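Local coordinates for protein cell division GTPase FtsZ, diverged (Clostridium botulinum C, PDB 3V3T) that is a diverged member of the tubulin/FtsZ family, combining a Rossmann-like GTPase-type domain with a C-terminal domain like that of TubZ, at residues K4-F9 with F183-N188; D21-G25 with L45-K49; S87-V92 with N120-G124; E178-L182 with S235-E239. The protein carries 1 engineered substitution. Where two conformers were deposited one is given. Residue numbers count along the deposited sequence, not the author numbering.

Contact 1 (K4-F9 with F183-N188); sequences KNKIVF and FNDFMN
Lys-4 NZ donates two hydrogen bonds to the last turn of a helix: 2.7 Å to Asn-188 OD1 and 2.9 Å to Asn-184 OD1. The lysine reaches them almost fully extended (chi1 m, chi2 to chi4 all t), and Asn-184 OD1 is also hydrogen-bonded to the hydroxyl of Tyr-30. Asn-184 (chi1 t) and Asn-188 (chi1 m) lie one helical turn apart. Asn-188 is the first residue to leave helical phi/psi, at -90/7, and the ammonium lies beside the last turn. Residues 4-6 form a 3-10 turn, with Ile-7 N to Lys-4 O at 3.2 Å, before strand 7-9 begins. The axes of strand 7-9 and helix 183-187 run antiparallel at 171°, 13.8 Å apart, so side chains fill the space between the backbones. The nearest CA pair is Lys-4 and Met-187, at 7.1 Å; Lys-4 CE lies 3.7 Å from Met-187 CB. Ile-7 CD1 is 4.1 Å from both Met-187 SD and Phe-183 CZ. Further along, the edge of the Phe-9 ring (chi1 m) points to the face of Phe-183 (chi1 t) in an offset edge-to-face pair, with centroids 5.8 Å apart and planes at 71°. The helix is probably the counterpart of the central helix linking the two domains in tubulin and FtsZ. Leu-23 of helix 14-26 packs beside both phenylalanines, helix 200-208 covers Ile-7 and Met-187, and strand 91-97 pairs with strand 7-11.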
loop_
_atom_site.group_PDB
_atom_site.type_symbol
_atom_site.label_atom_id
_atom_site.label_comp_id
_atom_site.label_asym_id
_atom_site.label_seq_id
_atom_site.Cartn_x
_atom_site.Cartn_y
_atom_site.Cartn_z
ATOM N N LYS A 4 5.977 14.617 0.324
ATOM C CA LYS A 4 5.311 13.979 -0.797
ATOM C C LYS A 4 6.163 13.950 -2.065
ATOM O O LYS A 4 6.072 13.009 -2.841
ATOM C CB LYS A 4 3.964 14.658 -1.044
ATOM C CG LYS A 4 3.041 14.577 0.161
ATOM C CD LYS A 4 1.874 15.542 0.082
ATOM C CE LYS A 4 0.917 15.260 1.228
ATOM N NZ LYS A 4 -0.252 16.170 1.292
ATOM N N ASN A 5 6.989 14.972 -2.257
ATOM C CA ASN A 5 7.878 15.064 -3.423
ATOM C C ASN A 5 8.979 14.012 -3.470
ATOM O O ASN A 5 9.576 13.784 -4.523
ATOM C CB ASN A 5 8.547 16.441 -3.491
ATOM C CG ASN A 5 7.559 17.561 -3.691
ATOM O OD1 ASN A 5 6.525 17.384 -4.337
ATOM N ND2 ASN A 5 7.871 18.730 -3.139
ATOM N N LYS A 6 9.271 13.398 -2.328
ATOM C CA LYS A 6 10.336 12.398 -2.249
ATOM C C LYS A 6 9.807 10.996 -2.545
ATOM O O LYS A 6 10.546 10.021 -2.508
ATOM C CB LYS A 6 11.013 12.429 -0.875
ATOM C CG LYS A 6 11.915 13.637 -0.633
ATOM C CD LYS A 6 11.186 14.731 0.139
ATOM C CE LYS A 6 12.127 15.876 0.538
ATOM N NZ LYS A 6 11.456 16.909 1.398
ATOM N N ILE A 7 8.517 10.907 -2.837
ATOM C CA ILE A 7 7.899 9.644 -3.160
ATOM C C ILE A 7 7.605 9.589 -4.637
ATOM O O ILE A 7 7.120 10.570 -5.217
ATOM C CB ILE A 7 6.570 9.461 -2.416
ATOM C CG1 ILE A 7 6.826 9.215 -0.930
ATOM C CG2 ILE A 7 5.796 8.282 -3.001
ATOM C CD1 ILE A 7 5.591 9.370 -0.072
ATOM N N VAL A 8 7.902 8.447 -5.248
ATOM C CA VAL A 8 7.414 8.173 -6.599
ATOM C C VAL A 8 6.658 6.870 -6.583
ATOM O O VAL A 8 7.150 5.868 -6.064
ATOM C CB VAL A 8 8.543 8.084 -7.644
ATOM C CG1 VAL A 8 9.612 7.104 -7.197
ATOM C CG2 VAL A 8 7.974 7.668 -8.994
ATOM N N PHE A 9 5.447 6.892 -7.132
ATOM C CA PHE A 9 4.642 5.689 -7.273
ATOM C C PHE A 9 4.867 5.054 -8.637
ATOM O O PHE A 9 4.955 5.742 -9.665
ATOM C CB PHE A 9 3.152 6.008 -7.110
ATOM C CG PHE A 9 2.751 6.323 -5.697
ATOM C CD1 PHE A 9 2.503 5.304 -4.791
ATOM C CD2 PHE A 9 2.623 7.629 -5.277
ATOM C CE1 PHE A 9 2.150 5.580 -3.496
ATOM C CE2 PHE A 9 2.254 7.913 -3.975
ATOM C CZ PHE A 9 2.019 6.886 -3.086
ATOM N N PHE A 183 -3.728 7.605 3.148
ATOM C CA PHE A 183 -2.314 7.812 2.904
ATOM C C PHE A 183 -1.950 9.293 2.892
ATOM O O PHE A 183 -0.962 9.710 3.490
ATOM C CB PHE A 183 -1.894 7.161 1.589
ATOM C CG PHE A 183 -0.429 7.164 1.383
ATOM C CD1 PHE A 183 0.363 6.194 1.981
ATOM C CD2 PHE A 183 0.172 8.130 0.591
ATOM C CE1 PHE A 183 1.747 6.192 1.781
ATOM C CE2 PHE A 183 1.539 8.127 0.393
ATOM C CZ PHE A 183 2.324 7.150 0.994
ATOM N N ASN A 184 -2.750 10.089 2.201
ATOM C CA ASN A 184 -2.523 11.519 2.178
ATOM C C ASN A 184 -2.688 12.159 3.566
ATOM O O ASN A 184 -1.928 13.060 3.937
ATOM C CB ASN A 184 -3.421 12.188 1.134
ATOM C CG ASN A 184 -3.074 13.637 0.923
ATOM O OD1 ASN A 184 -1.977 13.968 0.461
ATOM N ND2 ASN A 184 -4.005 14.519 1.264
ATOM N N ASP A 185 -3.662 11.688 4.343
ATOM C CA ASP A 185 -3.820 12.171 5.720
ATOM C C ASP A 185 -2.580 11.828 6.530
ATOM O O ASP A 185 -2.082 12.645 7.298
ATOM C CB ASP A 185 -5.048 11.556 6.385
ATOM C CG ASP A 185 -6.339 12.144 5.869
ATOM O OD1 ASP A 185 -6.292 13.198 5.195
ATOM O OD2 ASP A 185 -7.398 11.550 6.140
ATOM N N PHE A 186 -2.083 10.609 6.335
ATOM C CA PHE A 186 -0.847 10.164 6.963
ATOM C C PHE A 186 0.311 11.134 6.656
ATOM O O PHE A 186 0.957 11.653 7.565
ATOM C CB PHE A 186 -0.572 8.716 6.530
ATOM C CG PHE A 186 0.842 8.274 6.695
ATOM C CD1 PHE A 186 1.577 8.643 7.798
ATOM C CD2 PHE A 186 1.430 7.454 5.742
ATOM C CE1 PHE A 186 2.879 8.218 7.938
ATOM C CE2 PHE A 186 2.724 7.021 5.884
ATOM C CZ PHE A 186 3.451 7.403 6.982
ATOM N N MET A 187 0.532 11.426 5.380
ATOM C CA MET A 187 1.548 12.402 4.991
ATOM C C MET A 187 1.305 13.820 5.527
ATOM O O MET A 187 2.233 14.620 5.595
ATOM C CB MET A 187 1.669 12.449 3.468
ATOM C CG MET A 187 2.093 11.134 2.846
ATOM S SD MET A 187 3.766 10.669 3.353
ATOM C CE MET A 187 3.479 9.873 4.920
ATOM N N ASN A 188 0.070 14.151 5.892
ATOM C CA ASN A 188 -0.206 15.503 6.401
ATOM C C ASN A 188 -0.063 15.688 7.918
ATOM O O ASN A 188 -0.416 16.745 8.438
ATOM C CB ASN A 188 -1.607 15.970 5.992
ATOM C CG ASN A 188 -1.708 16.310 4.525
ATOM O OD1 ASN A 188 -0.715 16.655 3.874
ATOM N ND2 ASN A 188 -2.920 16.234 3.994
#

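Contact 2 (D21-G25 with L45-K49); sequences DTLLG and LKHAK
Asp-21 has the most surface covered in this contact. Its CA-to-CB bond points sideways, and chi1 t with chi2 near 28° turns the carboxylate to the loop, where it accepts two successive amides: Lys-46 N to Asp-21 OD2 at 3.0 Å, nearly linear at 175°, and His-47 N to Asp-21 OD1 at 2.8 Å, at 144°. Residues 21-25 are helical; in the irregular 45-49, Leu-45 is extended at -64/140 before Lys-46 turns to -85/-37 and His-47 to -124/32, which brings both N-H groups to the same side. The closest CA pair is Asp-21 and His-47, at 5.7 Å. His-47 (chi1 m, chi2 -57°) points its CA-to-CB bond toward the helix, and the imidazole reaches Gly-25, with His-47 NE2 3.5 Å from Gly-25 CA. A CB on Gly-25 would fall 3.0 Å from His-47 NE2, so the glycine lets the ring come close. Leu-24 (m, t) places CD1 3.5 Å from His-47 O. One carboxylate thus fastens the loop to helix 14-26 through consecutive main-chain N-H groups, within the GTPase domain of the tubulin/FtsZ family. The loop joins helix 39-43 to strand 51-53; Phe-34 of strand 31-36 lies against Leu-24, Leu-45 and Ala-48, and Leu-23 packs on helix 172-187.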
loop_
_atom_site.group_PDB
_atom_site.type_symbol
_atom_site.label_atom_id
_atom_site.label_comp_id
_atom_site.label_asym_id
_atom_site.label_seq_id
_atom_site.Cartn_x
_atom_site.Cartn_y
_atom_site.Cartn_z
ATOM N N ASP A 21 -3.959 7.194 -9.662
ATOM C CA ASP A 21 -4.728 8.251 -10.303
ATOM C C ASP A 21 -5.676 8.896 -9.292
ATOM O O ASP A 21 -5.832 10.115 -9.254
ATOM C CB ASP A 21 -5.533 7.660 -11.456
ATOM C CG ASP A 21 -5.981 8.701 -12.449
ATOM O OD1 ASP A 21 -5.288 9.731 -12.576
ATOM O OD2 ASP A 21 -7.017 8.479 -13.115
ATOM N N THR A 22 -6.318 8.073 -8.468
ATOM C CA THR A 22 -7.217 8.593 -7.437
ATOM C C THR A 22 -6.455 9.423 -6.410
ATOM O O THR A 22 -6.865 10.530 -6.070
ATOM C CB THR A 22 -7.980 7.456 -6.722
ATOM O OG1 THR A 22 -8.898 6.863 -7.643
ATOM C CG2 THR A 22 -8.756 7.986 -5.518
ATOM N N LEU A 23 -5.338 8.894 -5.922
ATOM C CA LEU A 23 -4.512 9.642 -4.976
ATOM C C LEU A 23 -4.107 11.017 -5.520
ATOM O O LEU A 23 -4.231 12.032 -4.827
ATOM C CB LEU A 23 -3.278 8.834 -4.569
ATOM C CG LEU A 23 -2.245 9.559 -3.702
ATOM C CD1 LEU A 23 -2.890 10.182 -2.462
ATOM C CD2 LEU A 23 -1.106 8.609 -3.310
ATOM N N LEU A 24 -3.643 11.057 -6.765
ATOM C CA LEU A 24 -3.190 12.314 -7.350
ATOM C C LEU A 24 -4.334 13.333 -7.492
ATOM O O LEU A 24 -4.097 14.539 -7.500
ATOM C CB LEU A 24 -2.488 12.074 -8.694
ATOM C CG LEU A 24 -1.117 11.383 -8.631
ATOM C CD1 LEU A 24 -0.612 11.025 -10.027
ATOM C CD2 LEU A 24 -0.112 12.284 -7.922
ATOM N N GLY A 25 -5.567 12.844 -7.594
ATOM C CA GLY A 25 -6.734 13.712 -7.669
ATOM C C GLY A 25 -7.010 14.389 -6.334
ATOM O O GLY A 25 -7.623 15.452 -6.281
ATOM N N LEU A 45 -6.284 7.468 -17.952
ATOM C CA LEU A 45 -5.891 8.092 -16.694
ATOM C C LEU A 45 -6.222 9.589 -16.724
ATOM O O LEU A 45 -6.035 10.259 -17.748
ATOM C CB LEU A 45 -4.394 7.888 -16.459
ATOM C CG LEU A 45 -3.944 6.443 -16.182
ATOM C CD1 LEU A 45 -2.428 6.323 -16.200
ATOM C CD2 LEU A 45 -4.505 5.942 -14.865
ATOM N N LYS A 46 -6.715 10.116 -15.606
ATOM C CA LYS A 46 -7.059 11.537 -15.535
ATOM C C LYS A 46 -5.865 12.423 -15.186
ATOM O O LYS A 46 -5.739 13.522 -15.714
ATOM C CB LYS A 46 -8.173 11.783 -14.517
ATOM C CG LYS A 46 -9.514 11.185 -14.890
ATOM C CD LYS A 46 -10.623 11.719 -13.987
ATOM C CE LYS A 46 -10.315 11.465 -12.513
ATOM N NZ LYS A 46 -11.388 11.975 -11.603
ATOM N N HIS A 47 -4.985 11.936 -14.312
ATOM C CA HIS A 47 -3.952 12.774 -13.710
ATOM C C HIS A 47 -2.532 12.250 -13.933
ATOM O O HIS A 47 -1.647 12.427 -13.089
ATOM C CB HIS A 47 -4.206 12.893 -12.199
ATOM C CG HIS A 47 -5.603 13.299 -11.847
ATOM N ND1 HIS A 47 -6.184 14.459 -12.317
ATOM C CD2 HIS A 47 -6.533 12.706 -11.063
ATOM C CE1 HIS A 47 -7.412 14.557 -11.843
ATOM N NE2 HIS A 47 -7.647 13.507 -11.076
ATOM N N ALA A 48 -2.303 11.593 -15.054
ATOM C CA ALA A 48 -0.998 11.004 -15.292
ATOM C C ALA A 48 -0.089 11.958 -16.063
ATOM O O ALA A 48 -0.322 12.235 -17.240
ATOM C CB ALA A 48 -1.145 9.682 -16.035
ATOM N N LYS A 49 0.944 12.463 -15.397
ATOM C CA LYS A 49 1.941 13.297 -16.062
ATOM C C LYS A 49 2.972 12.431 -16.785
ATOM O O LYS A 49 3.553 12.857 -17.779
ATOM C CB LYS A 49 2.647 14.233 -15.069
ATOM C CG LYS A 49 1.795 15.392 -14.544
ATOM C CD LYS A 49 2.668 16.611 -14.223
ATOM C CE LYS A 49 2.040 17.512 -13.163
ATOM N NZ LYS A 49 2.239 16.950 -11.792
#

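Contact 3 (S87-V92 with N120-G124); sequences SSCDIV and NKHFG
Strands 91-92 and 122-124 run parallel and in register, with Ile-91 opposite His-122 (CA-CA 4.8 Å) and Val-92 opposite Phe-123 (4.9 Å). Three backbone hydrogen bonds alternate between them: His-122 N to Asp-90 O at 2.9 Å, Val-92 N to His-122 O at 2.9 Å and Gly-124 N to Val-92 O at 2.8 Å, all at 160-167°. CA-H...O contacts supplement them, Ile-91 CA to His-122 O at 3.4 Å and Phe-123 CA to Val-92 O at 3.3 Å. Ile-91 and His-122 share one face of the sheet, where His-122 NE2 is hydrogen-bonded to Ser-160 OG. Val-92 (chi1 t) and Phe-123 (chi1 m) share the other, CB to CE1 at 3.6 Å, and helix 101-117 covers Phe-123 there, as expected of a beta-alpha-beta crossover in a Rossmann-like sheet. Ahead of the strands, Lys-121 (m, t, t, m) sends NZ to Ser-87 O at 3.1 Å and Cys-89 O at 3.2 Å. Two main-chain carbonyls of the loop before strand 91-97 thus accept from its ammonium, so the contact extends beyond the strand residues through a side chain.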
loop_
_atom_site.group_PDB
_atom_site.type_symbol
_atom_site.label_atom_id
_atom_site.label_comp_id
_atom_site.label_asym_id
_atom_site.label_seq_id
_atom_site.Cartn_x
_atom_site.Cartn_y
_atom_site.Cartn_z
ATOM N N SER A 87 14.970 10.395 -10.022
ATOM C CA SER A 87 16.169 9.907 -9.350
ATOM C C SER A 87 16.367 10.595 -8.000
ATOM O O SER A 87 17.067 10.080 -7.125
ATOM C CB SER A 87 17.410 10.127 -10.226
ATOM O OG SER A 87 17.851 11.472 -10.169
ATOM N N SER A 88 15.763 11.769 -7.843
ATOM C CA SER A 88 15.805 12.488 -6.575
ATOM C C SER A 88 14.847 11.898 -5.513
ATOM O O SER A 88 14.849 12.333 -4.357
ATOM C CB SER A 88 15.495 13.969 -6.806
ATOM O OG SER A 88 14.286 14.120 -7.534
ATOM N N CYS A 89 14.038 10.916 -5.907
ATOM C CA CYS A 89 13.079 10.299 -4.989
ATOM C C CYS A 89 13.704 9.136 -4.224
ATOM O O CYS A 89 14.257 8.207 -4.825
ATOM C CB CYS A 89 11.821 9.819 -5.730
ATOM S SG CYS A 89 10.817 11.142 -6.476
ATOM N N ASP A 90 13.606 9.190 -2.899
ATOM C CA ASP A 90 14.232 8.190 -2.043
ATOM C C ASP A 90 13.301 7.023 -1.732
ATOM O O ASP A 90 13.746 5.980 -1.244
ATOM C CB ASP A 90 14.728 8.827 -0.744
ATOM C CG ASP A 90 15.947 9.697 -0.956
ATOM O OD1 ASP A 90 16.992 9.160 -1.390
ATOM O OD2 ASP A 90 15.863 10.913 -0.684
ATOM N N ILE A 91 12.015 7.208 -2.020
ATOM C CA ILE A 91 11.012 6.194 -1.762
ATOM C C ILE A 91 10.291 5.848 -3.054
ATOM O O ILE A 91 9.759 6.733 -3.730
ATOM C CB ILE A 91 9.964 6.676 -0.728
ATOM C CG1 ILE A 91 10.616 6.955 0.629
ATOM C CG2 ILE A 91 8.887 5.636 -0.550
ATOM C CD1 ILE A 91 11.121 8.361 0.793
ATOM N N VAL A 92 10.278 4.562 -3.391
ATOM C CA VAL A 92 9.636 4.080 -4.597
ATOM C C VAL A 92 8.559 3.068 -4.182
ATOM O O VAL A 92 8.839 2.076 -3.499
ATOM C CB VAL A 92 10.666 3.418 -5.546
ATOM C CG1 VAL A 92 10.019 2.986 -6.827
ATOM C CG2 VAL A 92 11.806 4.376 -5.852
ATOM N N ASN A 120 20.232 1.652 -1.773
ATOM C CA ASN A 120 20.089 2.821 -0.903
ATOM C C ASN A 120 18.715 3.504 -0.934
ATOM O O ASN A 120 18.411 4.337 -0.069
ATOM C CB ASN A 120 21.196 3.837 -1.188
ATOM C CG ASN A 120 22.546 3.381 -0.663
ATOM O OD1 ASN A 120 22.635 2.820 0.433
ATOM N ND2 ASN A 120 23.601 3.607 -1.445
ATOM N N LYS A 121 17.889 3.159 -1.918
ATOM C CA LYS A 121 16.510 3.643 -1.920
ATOM C C LYS A 121 15.615 2.736 -1.084
ATOM O O LYS A 121 15.924 1.561 -0.880
ATOM C CB LYS A 121 15.957 3.761 -3.351
ATOM C CG LYS A 121 16.703 4.770 -4.222
ATOM C CD LYS A 121 15.987 5.004 -5.550
ATOM C CE LYS A 121 16.821 5.861 -6.508
ATOM N NZ LYS A 121 17.084 7.242 -5.996
ATOM N N HIS A 122 14.515 3.294 -0.586
ATOM C CA HIS A 122 13.514 2.498 0.107
ATOM C C HIS A 122 12.385 2.112 -0.835
ATOM O O HIS A 122 11.922 2.927 -1.634
ATOM C CB HIS A 122 12.923 3.219 1.319
ATOM C CG HIS A 122 11.858 2.421 2.000
ATOM N ND1 HIS A 122 12.145 1.381 2.857
ATOM C CD2 HIS A 122 10.508 2.458 1.891
ATOM C CE1 HIS A 122 11.017 0.833 3.271
ATOM N NE2 HIS A 122 10.010 1.467 2.701
ATOM N N PHE A 123 11.965 0.851 -0.753
ATOM C CA PHE A 123 10.906 0.346 -1.621
ATOM C C PHE A 123 9.697 -0.112 -0.845
ATOM O O PHE A 123 9.812 -0.706 0.229
ATOM C CB PHE A 123 11.403 -0.779 -2.532
ATOM C CG PHE A 123 12.399 -0.320 -3.548
ATOM C CD1 PHE A 123 11.984 0.179 -4.765
ATOM C CD2 PHE A 123 13.748 -0.350 -3.271
ATOM C CE1 PHE A 123 12.901 0.621 -5.692
ATOM C CE2 PHE A 123 14.666 0.090 -4.195
ATOM C CZ PHE A 123 14.237 0.576 -5.409
ATOM N N GLY A 124 8.530 0.172 -1.408
ATOM C CA GLY A 124 7.290 -0.269 -0.818
ATOM C C GLY A 124 6.370 -0.854 -1.868
ATOM O O GLY A 124 6.594 -0.737 -3.076
#

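Contact 4 (E178-L182 with S235-E239); sequences EFATL and SIFAE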
loop_
_atom_site.group_PDB
_atom_site.type_symbol
_atom_site.label_atom_id
_atom_site.label_comp_id
_atom_site.label_asym_id
_atom_site.label_seq_id
_atom_site.Cartn_x
_atom_site.Cartn_y
_atom_site.Cartn_z
ATOM N N GLU A 178 -10.603 5.553 -0.305
ATOM C CA GLU A 178 -10.285 5.564 1.111
ATOM C C GLU A 178 -8.783 5.439 1.338
ATOM O O GLU A 178 -8.228 6.112 2.214
ATOM C CB GLU A 178 -11.036 4.472 1.862
ATOM C CG GLU A 178 -10.815 4.545 3.354
ATOM C CD GLU A 178 -12.002 4.047 4.159
ATOM O OE1 GLU A 178 -13.093 3.797 3.568
ATOM O OE2 GLU A 178 -11.827 3.911 5.391
ATOM N N PHE A 179 -8.121 4.596 0.551
ATOM C CA PHE A 179 -6.678 4.459 0.714
ATOM C C PHE A 179 -5.991 5.769 0.412
ATOM O O PHE A 179 -5.090 6.190 1.140
ATOM C CB PHE A 179 -6.051 3.380 -0.164
ATOM C CG PHE A 179 -4.540 3.369 -0.081
ATOM C CD1 PHE A 179 -3.900 2.825 1.029
ATOM C CD2 PHE A 179 -3.767 3.960 -1.078
ATOM C CE1 PHE A 179 -2.505 2.831 1.129
ATOM C CE2 PHE A 179 -2.377 3.971 -0.992
ATOM C CZ PHE A 179 -1.740 3.405 0.103
ATOM N N ALA A 180 -6.422 6.418 -0.661
ATOM C CA ALA A 180 -5.825 7.684 -1.039
ATOM C C ALA A 180 -5.982 8.682 0.102
ATOM O O ALA A 180 -5.035 9.388 0.466
ATOM C CB ALA A 180 -6.452 8.206 -2.304
ATOM N N THR A 181 -7.171 8.721 0.691
ATOM C CA THR A 181 -7.419 9.642 1.794
ATOM C C THR A 181 -6.540 9.298 2.993
ATOM O O THR A 181 -5.899 10.176 3.579
ATOM C CB THR A 181 -8.908 9.666 2.183
ATOM O OG1 THR A 181 -9.671 10.084 1.051
ATOM C CG2 THR A 181 -9.166 10.638 3.336
ATOM N N LEU A 182 -6.483 8.019 3.349
ATOM C CA LEU A 182 -5.719 7.626 4.529
ATOM C C LEU A 182 -4.235 7.910 4.327
ATOM O O LEU A 182 -3.556 8.407 5.219
ATOM C CB LEU A 182 -5.946 6.158 4.870
ATOM C CG LEU A 182 -7.340 5.801 5.388
ATOM C CD1 LEU A 182 -7.481 4.294 5.496
ATOM C CD2 LEU A 182 -7.583 6.453 6.735
ATOM N N SER A 235 -11.598 -1.712 8.633
ATOM C CA SER A 235 -10.382 -1.273 7.933
ATOM C C SER A 235 -10.262 -1.816 6.506
ATOM O O SER A 235 -10.546 -2.980 6.254
ATOM C CB SER A 235 -9.131 -1.646 8.733
ATOM O OG SER A 235 -7.971 -1.162 8.095
ATOM N N ILE A 236 -9.837 -0.966 5.575
ATOM C CA ILE A 236 -9.621 -1.412 4.209
ATOM C C ILE A 236 -8.335 -2.221 4.057
ATOM O O ILE A 236 -8.130 -2.883 3.028
ATOM C CB ILE A 236 -9.571 -0.251 3.216
ATOM C CG1 ILE A 236 -8.433 0.712 3.575
ATOM C CG2 ILE A 236 -10.903 0.435 3.156
ATOM C CD1 ILE A 236 -8.043 1.627 2.446
ATOM N N PHE A 237 -7.469 -2.152 5.066
ATOM C CA PHE A 237 -6.251 -2.974 5.112
ATOM C C PHE A 237 -6.525 -4.411 5.521
ATOM O O PHE A 237 -7.394 -4.666 6.340
ATOM C CB PHE A 237 -5.230 -2.395 6.086
ATOM C CG PHE A 237 -4.611 -1.122 5.612
ATOM C CD1 PHE A 237 -3.377 -1.123 4.999
ATOM C CD2 PHE A 237 -5.280 0.083 5.759
ATOM C CE1 PHE A 237 -2.805 0.076 4.543
ATOM C CE2 PHE A 237 -4.705 1.280 5.311
ATOM C CZ PHE A 237 -3.474 1.266 4.705
ATOM N N ALA A 238 -5.770 -5.342 4.936
ATOM C CA ALA A 238 -5.902 -6.750 5.262
ATOM C C ALA A 238 -5.731 -6.966 6.761
ATOM O O ALA A 238 -4.814 -6.433 7.380
ATOM C CB ALA A 238 -4.883 -7.557 4.504
ATOM N N GLU A 239 -6.607 -7.773 7.337
ATOM C CA GLU A 239 -6.553 -8.033 8.762
ATOM C C GLU A 239 -5.222 -8.630 9.238
ATOM O O GLU A 239 -4.696 -9.562 8.634
ATOM C CB GLU A 239 -7.698 -8.962 9.155
ATOM C CG GLU A 239 -7.662 -9.377 10.615
ATOM C CD GLU A 239 -8.829 -10.270 10.980
ATOM O OE1 GLU A 239 -9.538 -10.723 10.059
ATOM O OE2 GLU A 239 -9.040 -10.518 12.184
HETATM O O HOH W 1 -10.075 1.877 6.436
#
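Ile-236 has the largest surface covered here, 80 Å². Its CA-to-CB bond points toward the helix, and the side chain (chi1 p, chi2 t) carries CD1 to within 3.5 Å of Phe-179 N, 3.7 Å of Phe-179 CB and 4.1 Å of Leu-182 CD1, so the methyl is wedged between residues almost one turn apart. The backbones stay well separated, the nearest CA atoms being Phe-179 and Ile-236 at 7.4 Å. CG2 of the same isoleucine lies 3.9 Å from Glu-178 CD. Polar linkage passes through water 1, which accepts from Ile-236 N at 3.0 Å and donates to Glu-178 OE2 at 2.9 Å; Glu-178 OE1 forms a salt bridge with Arg-169. The loop is shaped locally by an ST turn, in which Phe-237 N donates to Ser-235 OG at 3.2 Å. In tubulin-family terms, helix 172-187 is probably the central helix between the domains, and the loop that meets it follows helix 224-233. Phe-237, with 44 Å² covered, brings CZ to 4.0 Å from Phe-179 CD1, at the edge of the Phe-179 ring, while its CE2 stands 4.1 Å from Leu-182 CD1. Phe-179, with 43 Å² covered, also packs on Tyr-162 and Leu-164 of strand 160-165, and Phe-237 touches Leu-164 as well as Val-214 of strand 211-217.

From the N terminus, residues 4-9 open contact 1, which closes only at 183-188. Within that long span, contact 2 closes a short loop from helix 14-26 to residues 45-49, and contact 3, after it in series, joins two parallel strands connected through helix 101-117. Contact 4 opens at 178-182, just before contact 1 closes, and closes at 235-239, so these two cross; both use helix 172-187. The shared evidence is direct: Val-8 N lies 2.9 Å from Ile-91 O, joining contacts 1 and 3 in one sheet, while Leu-23 CA lies 3.6 Å from Ala-180 CB, packing helix 14-26 against the helix of contact 4. Contact 4 ties that helix to the loop after helix 224-233, in the TubZ-like C-terminal family region.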